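Local coordinates for protein putative Ribokinase II (Escherichia coli O6, PDB 3IQ0) that probably phosphorylates a sugar or related small substrate, transferring the terminal phosphate of magnesium-bound ATP as a putative ribokinase of the pfkB carbohydrate kinase family, at residues Y194-G199 with V225-G230; I164-N169 with E189-Y194. All coordinates share one frame; numbering follows the deposited sequence.

Interaction 1: residues Y194-G199 with V225-G230. With ATP (adenosine-5'-triphosphate), chain G.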
loop_
_atom_site.group_PDB
_atom_site.type_symbol
_atom_site.label_atom_id
_atom_site.label_comp_id
_atom_site.label_asym_id
_atom_site.label_seq_id
_atom_site.Cartn_x
_atom_site.Cartn_y
_atom_site.Cartn_z
ATOM N N TYR B 194 1.598 -18.486 27.332
ATOM C CA TYR B 194 0.450 -17.968 26.594
ATOM C C TYR B 194 0.077 -16.589 27.136
ATOM O O TYR B 194 -0.133 -16.430 28.338
ATOM C CB TYR B 194 -0.728 -18.935 26.755
ATOM C CG TYR B 194 -1.844 -18.732 25.758
ATOM C CD1 TYR B 194 -1.563 -18.486 24.412
ATOM C CD2 TYR B 194 -3.179 -18.809 26.151
ATOM C CE1 TYR B 194 -2.583 -18.320 23.481
ATOM C CE2 TYR B 194 -4.211 -18.642 25.226
ATOM C CZ TYR B 194 -3.902 -18.396 23.895
ATOM O OH TYR B 194 -4.904 -18.200 22.979
HETATM N N MSE B 195 -0.017 -15.593 26.257
HETATM C CA MSE B 195 -0.334 -14.236 26.698
HETATM C C MSE B 195 -1.541 -13.597 26.000
HETATM O O MSE B 195 -1.419 -12.594 25.295
HETATM C CB MSE B 195 0.907 -13.351 26.529
HETATM C CG MSE B 195 2.142 -13.907 27.228
HETATM SE SE MSE B 195 3.719 -12.797 26.994
HETATM C CE MSE B 195 4.339 -13.532 25.363
ATOM N N PRO B 196 -2.736 -14.166 26.207
ATOM C CA PRO B 196 -3.938 -13.622 25.576
ATOM C C PRO B 196 -4.453 -12.397 26.305
ATOM O O PRO B 196 -4.189 -12.215 27.492
ATOM C CB PRO B 196 -4.921 -14.776 25.689
ATOM C CG PRO B 196 -4.598 -15.302 27.048
ATOM C CD PRO B 196 -3.071 -15.337 27.038
ATOM N N SER B 197 -5.182 -11.548 25.594
ATOM C CA SER B 197 -5.772 -10.391 26.237
ATOM C C SER B 197 -7.098 -10.908 26.788
ATOM O O SER B 197 -7.568 -11.972 26.389
ATOM C CB SER B 197 -6.025 -9.275 25.228
ATOM O OG SER B 197 -6.915 -9.694 24.216
ATOM N N GLU B 198 -7.691 -10.159 27.706
ATOM C CA GLU B 198 -8.955 -10.542 28.323
ATOM C C GLU B 198 -9.980 -11.010 27.294
ATOM O O GLU B 198 -10.647 -12.030 27.484
ATOM C CB GLU B 198 -9.504 -9.349 29.110
ATOM C CG GLU B 198 -10.522 -9.689 30.172
ATOM C CD GLU B 198 -10.745 -8.531 31.129
ATOM O OE1 GLU B 198 -11.126 -7.436 30.660
ATOM O OE2 GLU B 198 -10.537 -8.713 32.348
ATOM N N GLY B 199 -10.095 -10.264 26.198
ATOM C CA GLY B 199 -11.055 -10.606 25.162
ATOM C C GLY B 199 -10.633 -11.685 24.184
ATOM O O GLY B 199 -11.370 -11.989 23.244
ATOM N N VAL B 225 0.268 -18.562 31.861
ATOM C CA VAL B 225 -0.752 -17.840 31.121
ATOM C C VAL B 225 -0.808 -16.444 31.718
ATOM O O VAL B 225 -1.164 -16.276 32.890
ATOM C CB VAL B 225 -2.134 -18.507 31.267
ATOM C CG1 VAL B 225 -3.193 -17.697 30.522
ATOM C CG2 VAL B 225 -2.072 -19.928 30.734
ATOM N N ILE B 226 -0.412 -15.451 30.928
ATOM C CA ILE B 226 -0.439 -14.069 31.388
ATOM C C ILE B 226 -1.585 -13.354 30.687
ATOM O O ILE B 226 -1.544 -13.138 29.475
ATOM C CB ILE B 226 0.887 -13.327 31.083
ATOM C CG1 ILE B 226 2.034 -13.918 31.899
ATOM C CG2 ILE B 226 0.750 -11.862 31.437
ATOM C CD1 ILE B 226 2.570 -15.222 31.374
ATOM N N VAL B 227 -2.614 -12.992 31.450
ATOM C CA VAL B 227 -3.768 -12.316 30.874
ATOM C C VAL B 227 -3.722 -10.809 31.038
ATOM O O VAL B 227 -3.637 -10.288 32.153
ATOM C CB VAL B 227 -5.086 -12.836 31.478
ATOM C CG1 VAL B 227 -6.254 -12.011 30.966
ATOM C CG2 VAL B 227 -5.279 -14.299 31.101
ATOM N N LYS B 228 -3.776 -10.120 29.906
ATOM C CA LYS B 228 -3.764 -8.664 29.865
ATOM C C LYS B 228 -5.211 -8.183 29.960
ATOM O O LYS B 228 -6.078 -8.671 29.237
ATOM C CB LYS B 228 -3.119 -8.204 28.555
ATOM C CG LYS B 228 -1.631 -8.511 28.484
ATOM C CD LYS B 228 -1.130 -8.543 27.056
ATOM C CE LYS B 228 -1.665 -9.756 26.320
ATOM N NZ LYS B 228 -1.198 -9.804 24.911
ATOM N N ARG B 229 -5.470 -7.233 30.850
ATOM C CA ARG B 229 -6.828 -6.737 31.049
ATOM C C ARG B 229 -7.014 -5.251 30.770
ATOM O O ARG B 229 -7.743 -4.571 31.486
ATOM C CB ARG B 229 -7.281 -7.042 32.481
ATOM C CG ARG B 229 -7.179 -8.505 32.878
ATOM C CD ARG B 229 -7.611 -8.723 34.323
ATOM N NE ARG B 229 -7.501 -10.126 34.719
ATOM C CZ ARG B 229 -8.173 -11.122 34.148
ATOM N NH1 ARG B 229 -9.015 -10.878 33.148
ATOM N NH2 ARG B 229 -7.995 -12.367 34.572
ATOM N N GLY B 230 -6.363 -4.755 29.723
ATOM C CA GLY B 230 -6.484 -3.349 29.372
ATOM C C GLY B 230 -6.253 -2.398 30.531
ATOM O O GLY B 230 -5.194 -2.411 31.146
HETATM P PG ATP G . -3.185 -5.889 21.403
HETATM O O1G ATP G . -2.782 -4.516 20.935
HETATM O O2G ATP G . -4.151 -6.549 20.453
HETATM O O3G ATP G . -1.955 -6.780 21.576
HETATM P PB ATP G . -3.932 -6.441 24.209
HETATM O O1B ATP G . -5.350 -6.628 24.657
HETATM O O2B ATP G . -3.025 -7.610 24.041
HETATM O O3B ATP G . -3.917 -5.639 22.812
HETATM P PA ATP G . -4.080 -4.364 26.168
HETATM O O1A ATP G . -4.583 -3.196 25.350
HETATM O O2A ATP G . -5.012 -5.158 27.002
HETATM O O3A ATP G . -3.277 -5.387 25.187
HETATM O "O5'" ATP G . -2.563 -4.279 27.145
HETATM C "C5'" ATP G . -1.261 -4.215 27.517
HETATM C "C4'" ATP G . -1.236 -4.179 29.024
HETATM O "O4'" ATP G . -0.982 -2.768 29.041
HETATM C "C3'" ATP G . -2.545 -4.223 29.887
HETATM O "O3'" ATP G . -2.875 -5.497 30.414
HETATM C "C2'" ATP G . -2.279 -3.180 30.882
HETATM O "O2'" ATP G . -1.491 -3.698 31.962
HETATM C "C1'" ATP G . -1.596 -2.090 30.114
HETATM N N9 ATP G . -2.600 -1.080 29.582
HETATM C C8 ATP G . -3.245 -1.033 28.351
HETATM N N7 ATP G . -4.069 0.021 28.251
HETATM C C5 ATP G . -3.980 0.694 29.398
HETATM C C6 ATP G . -4.591 1.926 30.002
HETATM N N6 ATP G . -5.460 2.635 29.282
HETATM N N1 ATP G . -4.219 2.314 31.308
HETATM C C2 ATP G . -3.312 1.602 32.098
HETATM N N3 ATP G . -2.715 0.444 31.592
HETATM C C4 ATP G . -3.014 -0.036 30.295
#

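Interaction 2: residues I164-N169 with E189-Y194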
loop_
_atom_site.group_PDB
_atom_site.type_symbol
_atom_site.label_atom_id
_atom_site.label_comp_id
_atom_site.label_asym_id
_atom_site.label_seq_id
_atom_site.Cartn_x
_atom_site.Cartn_y
_atom_site.Cartn_z
ATOM N N ILE B 164 8.779 -21.371 23.825
ATOM C CA ILE B 164 7.873 -20.695 22.905
ATOM C C ILE B 164 6.839 -19.850 23.667
ATOM O O ILE B 164 6.205 -20.326 24.609
ATOM C CB ILE B 164 7.116 -21.740 22.024
ATOM C CG1 ILE B 164 8.118 -22.637 21.285
ATOM C CG2 ILE B 164 6.191 -21.032 21.030
ATOM C CD1 ILE B 164 8.978 -21.925 20.252
ATOM N N SER B 165 6.694 -18.584 23.279
ATOM C CA SER B 165 5.705 -17.702 23.894
ATOM C C SER B 165 4.740 -17.377 22.767
ATOM O O SER B 165 5.141 -17.276 21.605
ATOM C CB SER B 165 6.353 -16.421 24.449
ATOM O OG SER B 165 7.128 -15.763 23.465
ATOM N N PHE B 166 3.471 -17.204 23.101
ATOM C CA PHE B 166 2.465 -16.958 22.075
ATOM C C PHE B 166 1.435 -15.929 22.507
ATOM O O PHE B 166 0.837 -16.046 23.581
ATOM C CB PHE B 166 1.794 -18.299 21.738
ATOM C CG PHE B 166 0.636 -18.202 20.775
ATOM C CD1 PHE B 166 0.681 -17.350 19.676
ATOM C CD2 PHE B 166 -0.472 -19.031 20.927
ATOM C CE1 PHE B 166 -0.356 -17.328 18.734
ATOM C CE2 PHE B 166 -1.517 -19.019 19.989
ATOM C CZ PHE B 166 -1.453 -18.164 18.890
ATOM N N ASP B 167 1.244 -14.916 21.662
ATOM C CA ASP B 167 0.288 -13.847 21.910
ATOM C C ASP B 167 -0.779 -13.904 20.813
ATOM O O ASP B 167 -0.532 -13.525 19.670
ATOM C CB ASP B 167 0.987 -12.488 21.874
ATOM C CG ASP B 167 0.021 -11.336 22.035
ATOM O OD1 ASP B 167 -1.184 -11.520 21.785
ATOM O OD2 ASP B 167 0.475 -10.234 22.398
ATOM N N PRO B 168 -1.991 -14.358 21.163
ATOM C CA PRO B 168 -3.118 -14.489 20.241
ATOM C C PRO B 168 -3.820 -13.195 19.842
ATOM O O PRO B 168 -5.039 -13.097 19.972
ATOM C CB PRO B 168 -4.053 -15.423 20.999
ATOM C CG PRO B 168 -3.913 -14.903 22.394
ATOM C CD PRO B 168 -2.401 -14.734 22.530
ATOM N N ASN B 169 -3.066 -12.216 19.348
ATOM C CA ASN B 169 -3.663 -10.945 18.944
ATOM C C ASN B 169 -4.204 -11.083 17.527
ATOM O O ASN B 169 -3.847 -10.316 16.634
ATOM C CB ASN B 169 -2.623 -9.818 19.012
ATOM C CG ASN B 169 -1.505 -9.986 17.999
ATOM O OD1 ASN B 169 -1.035 -11.092 17.761
ATOM N ND2 ASN B 169 -1.063 -8.877 17.407
ATOM N N GLU B 189 -0.520 -25.672 21.168
ATOM C CA GLU B 189 -0.095 -26.955 21.727
ATOM C C GLU B 189 1.420 -27.026 21.943
ATOM O O GLU B 189 1.911 -27.881 22.678
ATOM C CB GLU B 189 -0.545 -28.096 20.808
ATOM C CG GLU B 189 -2.013 -28.039 20.404
ATOM C CD GLU B 189 -2.965 -28.055 21.589
ATOM O OE1 GLU B 189 -2.965 -29.050 22.343
ATOM O OE2 GLU B 189 -3.717 -27.069 21.764
ATOM N N LEU B 190 2.154 -26.121 21.304
ATOM C CA LEU B 190 3.607 -26.085 21.430
ATOM C C LEU B 190 4.050 -24.874 22.238
ATOM O O LEU B 190 5.248 -24.597 22.354
ATOM C CB LEU B 190 4.251 -26.020 20.048
ATOM C CG LEU B 190 3.942 -27.165 19.086
ATOM C CD1 LEU B 190 4.510 -26.834 17.716
ATOM C CD2 LEU B 190 4.530 -28.462 19.621
ATOM N N THR B 191 3.079 -24.161 22.799
ATOM C CA THR B 191 3.344 -22.963 23.585
ATOM C C THR B 191 3.638 -23.237 25.053
ATOM O O THR B 191 2.993 -24.073 25.688
ATOM C CB THR B 191 2.150 -21.996 23.505
ATOM O OG1 THR B 191 2.031 -21.517 22.162
ATOM C CG2 THR B 191 2.337 -20.818 24.467
ATOM N N ASP B 192 4.609 -22.510 25.594
ATOM C CA ASP B 192 4.980 -22.655 26.996
ATOM C C ASP B 192 4.421 -21.476 27.776
ATOM O O ASP B 192 4.010 -21.616 28.929
ATOM C CB ASP B 192 6.504 -22.691 27.136
ATOM C CG ASP B 192 7.136 -23.833 26.357
ATOM O OD1 ASP B 192 6.873 -25.000 26.704
ATOM O OD2 ASP B 192 7.888 -23.561 25.395
ATOM N N ILE B 193 4.399 -20.316 27.122
ATOM C CA ILE B 193 3.918 -19.073 27.717
ATOM C C ILE B 193 2.828 -18.483 26.829
ATOM O O ILE B 193 3.097 -18.043 25.714
ATOM C CB ILE B 193 5.088 -18.048 27.853
ATOM C CG1 ILE B 193 6.201 -18.659 28.710
ATOM C CG2 ILE B 193 4.593 -16.737 28.470
ATOM C CD1 ILE B 193 7.438 -17.788 28.815
ATOM N N TYR B 194 1.598 -18.486 27.332
ATOM C CA TYR B 194 0.450 -17.968 26.594
ATOM C C TYR B 194 0.077 -16.589 27.136
ATOM O O TYR B 194 -0.133 -16.430 28.338
ATOM C CB TYR B 194 -0.728 -18.935 26.755
ATOM C CG TYR B 194 -1.844 -18.732 25.758
ATOM C CD1 TYR B 194 -1.563 -18.486 24.412
ATOM C CD2 TYR B 194 -3.179 -18.809 26.151
ATOM C CE1 TYR B 194 -2.583 -18.320 23.481
ATOM C CE2 TYR B 194 -4.211 -18.642 25.226
ATOM C CZ TYR B 194 -3.902 -18.396 23.895
ATOM O OH TYR B 194 -4.904 -18.200 22.979
#

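Interaction 1: residues Y194-G199 with V225-G230
Tyr-194 and Val-225 pair in parallel fashion, and the backbone bonds that follow hold residues 194-199 against strand 224-228. Ile-226 N donates to Tyr-194 O at 2.8 Å. Beyond this pair residues 195-197 are no longer regular strand, yet Lys-228 keeps both backbone groups engaged: its N reaches Pro-196 O, and its O accepts from Glu-198 N at 2.7 Å. CA-H...O contacts, such as Met-195 CA to Ile-226 O, run beside these bonds.

Two charged side chains add polar links. The Lys-228 chain turns about its CG-CD bond (chi3 -70°), which puts CE beside Met-195 O. NZ donates to that oxygen at 2.8 Å. It also donates to ATP O2B, at 3.0 Å, and has Asp-167 as a further partner. The ammonium thus ties a loop carbonyl to the beta-phosphate, whose negative charge it probably offsets. Arg-229 NH1 meets Glu-198 OE2 at 2.8 Å on the anti side of the carboxylate; the two flat groups are turned 41° apart, and the side chains cross at about a right angle. Arg-229 and Gly-230 also offer backbone N atoms to ATP O3' and O2A, both weakly.

Apolar contacts are looser. Selenomethionine Met-195 lies alongside Ile-226, CG to CB 4.1 Å, and Pro-196 CG touches Val-227 CG2. Pro-196 CD sits 3.6 Å above one face of its neighbour Tyr-194's ring, toward the rim.

The strand end and loop therefore form part of the ATP pocket of this ribokinase-like fold. Helix 258-271 covers the Met-195 and Ile-226 side through Phe-262 and Trp-266, helix 210-220 packs on Val-225 and Val-227, and strand 234-237 continues the sheet beyond 224-228.

Interaction 2: residues I164-N169 with E189-Y194
Phe-166 and Tyr-194 lie side by side, pointing the same way from neighbouring parallel strands. Followed outward, Phe-166 CB first meets Thr-191 OG1 at 3.3 Å and, less closely, Thr-191 CG2; that hydroxyl is hydrogen-bonded to Val-187 O. CG stands anti to the backbone N (chi1 175°), still within 3.9 Å of Thr-191 OG1. CD2 then reaches Tyr-194 CE1 at 3.4 Å, near the plane of the tyrosine ring and at its edge, and CE2 touches the same carbon. The ring planes are inclined at 37° with centroids 5.6 Å apart, an oblique aromatic pair. Pro-168, at the centre of an inverse gamma turn, lays CB and CG against Tyr-194 OH and CD against CE1.

The backbone sets this register: Phe-166 N donates to Ile-193 O at 2.8 Å, while Ile-164 O accepts from both Ile-193 N and Asp-192 N. Asp-192 OD2 takes Ile-164 N on its anti lone pair at 2.8 Å, an almost straight bond of 177°.

The strands belong to the beta-alpha-beta unit whose helix 178-189 packs on Phe-166 and Tyr-194. A side-chain carboxylate thus continues the pairing where residues 190-192 are loop, and its charge is probably balanced by Lys-223 at OD1, whereas the aromatic end relies on van der Waals contact.

Both contacts are largely buried and share Tyr-194, whose short strand 193-194 stands between strands 163-167 and 224-228 in the large sheet. Interaction 2 joins the strands of a beta-alpha-beta unit; its Phe-166, Tyr-194 and Pro-168 side is apolar, and its charge lies at the Asp-192 end. In interaction 1 charge gathers instead at the nucleotide end, on Lys-228 and on Glu-198 with Arg-229, and Glu-198 is exposed. The two meet directly: Met-195 N lies 2.8 Å from Phe-166 O, a probable hydrogen bond, Pro-196 packs on Pro-168, and Asp-167 OD2 lies 3.0 Å from Lys-228 NZ in a salt bridge. The nucleotide-binding lysine is thereby linked to strand 163-167.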